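Local coordinates for ADP-ribosylation factor-binding protein GGA2 (Saccharomyces cerevisiae, PDB 3MNM), which may help regulate membrane traffic through the trans-Golgi network, binding ARF1 and ARF2, and is represented here by its GAE domain, at residues V103-S106 with Q111-E114. Numbering follows the deposited sequence.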
ATOM      1  N   VAL A 103       2.039   3.780   7.357  1.00  9.86           N
ATOM      2  CA  VAL A 103       1.898   2.438   7.904  1.00  9.83           C
ATOM      3  C   VAL A 103       2.465   2.401   9.324  1.00 11.76           C
ATOM      4  O   VAL A 103       3.507   2.992   9.617  1.00 11.65           O
ATOM      5  CB  VAL A 103       2.551   1.363   6.982  1.00  9.06           C
ATOM      6  CG1 VAL A 103       4.075   1.456   7.012  1.00  9.35           C
ATOM      7  CG2 VAL A 103       2.075  -0.051   7.370  1.00 10.64           C
ATOM      8  N   ASN A 104       1.740   1.736  10.217  1.00  7.87           N
ATOM      9  CA  ASN A 104       2.199   1.518  11.586  1.00  7.99           C
ATOM     10  C   ASN A 104       2.143   0.023  11.813  1.00  9.87           C
ATOM     11  O   ASN A 104       1.196  -0.622  11.373  1.00 10.22           O
ATOM     12  CB  ASN A 104       1.258   2.200  12.591  1.00 12.03           C
ATOM     13  CG  ASN A 104       1.395   3.698  12.585  1.00 12.16           C
ATOM     14  OD1 ASN A 104       0.810   4.369  11.741  1.00 14.14           O
ATOM     15  ND2 ASN A 104       2.189   4.236  13.515  1.00 13.78           N
ATOM     16  N   TYR A 105       3.158  -0.527  12.462  1.00  9.76           N
ATOM     17  CA  TYR A 105       3.180  -1.961  12.722  1.00 14.56           C
ATOM     18  C   TYR A 105       4.139  -2.268  13.857  1.00 13.79           C
ATOM     19  O   TYR A 105       4.902  -1.401  14.301  1.00 13.17           O
ATOM     20  CB  TYR A 105       3.572  -2.739  11.454  1.00 10.49           C
ATOM     21  CG  TYR A 105       4.934  -2.380  10.899  1.00 11.31           C
ATOM     22  CD1 TYR A 105       5.072  -1.350   9.968  1.00 12.67           C
ATOM     23  CD2 TYR A 105       6.077  -3.072  11.292  1.00 14.06           C
ATOM     24  CE1 TYR A 105       6.314  -1.009   9.454  1.00 13.50           C
ATOM     25  CE2 TYR A 105       7.328  -2.741  10.773  1.00 17.77           C
ATOM     26  CZ  TYR A 105       7.436  -1.711   9.855  1.00 20.60           C
ATOM     27  OH  TYR A 105       8.674  -1.370   9.350  1.00 17.14           O
ATOM     28  N   SER A 106       4.100  -3.508  14.337  1.00 10.83           N
ATOM     29  CA  SER A 106       5.010  -3.967  15.382  0.70 15.55           C
ATOM     30  C   SER A 106       5.991  -4.988  14.809  1.00 15.53           C
ATOM     31  O   SER A 106       5.595  -5.844  14.013  1.00 13.96           O
ATOM     32  CB  SER A 106       4.206  -4.637  16.510  0.70 14.74           C
ATOM     33  OG  SER A 106       3.078  -3.869  16.886  0.70 12.33           O
ATOM     34  N   GLN A 111       7.753  -0.599  18.099  1.00 18.45           N
ATOM     35  CA  GLN A 111       6.704  -0.053  17.246  1.00 14.38           C
ATOM     36  C   GLN A 111       7.332   0.745  16.109  1.00 21.14           C
ATOM     37  O   GLN A 111       8.193   1.590  16.340  1.00 22.83           O
ATOM     38  CB  GLN A 111       5.747   0.818  18.053  1.00 17.43           C
ATOM     39  CG  GLN A 111       5.222   0.127  19.319  1.00 24.94           C
ATOM     40  CD  GLN A 111       4.629  -1.236  19.021  1.00 23.32           C
ATOM     41  OE1 GLN A 111       3.859  -1.391  18.074  1.00 20.08           O
ATOM     42  NE2 GLN A 111       5.006  -2.242  19.814  1.00 25.98           N
ATOM     43  N   ALA A 112       6.911   0.455  14.885  1.00 14.07           N
ATOM     44  CA  ALA A 112       7.513   1.093  13.718  1.00 17.81           C
ATOM     45  C   ALA A 112       6.474   1.900  12.966  1.00 15.36           C
ATOM     46  O   ALA A 112       5.274   1.655  13.062  1.00 13.83           O
ATOM     47  CB  ALA A 112       8.141   0.058  12.800  1.00 18.41           C
ATOM     48  N   GLU A 113       6.946   2.890  12.222  1.00 12.86           N
ATOM     49  CA  GLU A 113       6.057   3.726  11.441  1.00 13.93           C
ATOM     50  C   GLU A 113       6.841   4.197  10.215  1.00 18.15           C
ATOM     51  O   GLU A 113       8.027   4.508  10.306  1.00 18.33           O
ATOM     52  CB  GLU A 113       5.613   4.930  12.267  1.00 17.68           C
ATOM     53  CG  GLU A 113       4.626   5.849  11.572  1.00 18.23           C
ATOM     54  CD  GLU A 113       4.348   7.081  12.399  1.00 33.35           C
ATOM     55  OE1 GLU A 113       5.117   8.062  12.275  1.00 30.34           O
ATOM     56  OE2 GLU A 113       3.387   7.059  13.191  1.00 28.54           O
ATOM     57  N   GLU A 114       6.190   4.178   9.062  1.00 14.63           N
ATOM     58  CA  GLU A 114       6.775   4.741   7.848  1.00 12.08           C
ATOM     59  C   GLU A 114       5.693   5.552   7.159  1.00 13.68           C
ATOM     60  O   GLU A 114       4.525   5.194   7.206  1.00 11.69           O
ATOM     61  CB  GLU A 114       7.284   3.627   6.934  1.00 16.36           C
ATOM     62  CG  GLU A 114       8.414   2.821   7.566  1.00 20.60           C
ATOM     63  CD  GLU A 114       8.341   1.333   7.258  1.00 16.91           C
ATOM     64  OE1 GLU A 114       7.528   0.926   6.416  1.00 18.61           O
ATOM     65  OE2 GLU A 114       9.112   0.577   7.866  1.00 18.81           O
TER
HETATM   66  O   HOH W   1       3.612   2.105  15.158  1.00 20.34           O
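Ala112 O is gripped twice: Tyr105 N donates to it at 3.1 Å from 33° out of the carbonyl plane, and a water donates at 2.7 Å. That water also accepts from Asn104 ND2, tying the amide to the backbone of the other strand. The same ND2 reaches Glu113 OE2 at 3.1 Å, on the anti lone pair, with amide and carboxylate nearly perpendicular. Glu113 gets there by running extended as far as CD, CG anti to its backbone N (chi1 -177°). With an alanine in place of Asn104, Glu113 OE2 would probably lose this donor and the water on Ala112 O its second tether.

The two segments are the arms of a beta hairpin in one sheet of the Ig-like beta sandwich of the GAE domain. Asn104 and Ser106 extend this sheet on the far side through backbone bonds to Val51 and Ser48. Val103 with Glu114 and Tyr105 with Ala112 are the hydrogen-bonded antiparallel pairs.

On the face shared by Tyr105 and Glu114, Tyr105 OH donates to Glu114 OE2 at 2.5 Å, short enough to make the exact length doubtful. The carboxylate, turned 68° from the ring plane, sits at the ring's edge and takes a second hydrogen bond from Ser16. Ala112 CB lies over one ring face, a CH-pi contact 3.8 Å from the centroid, while Leu19 touches both Tyr105 and Glu114. On the Asn104 and Glu113 face of the sheet, Ser106 OG, in one of two modelled conformers, donates to Gln111 OE1 at 2.9 Å; the glutamine bends at chi2 to reach it.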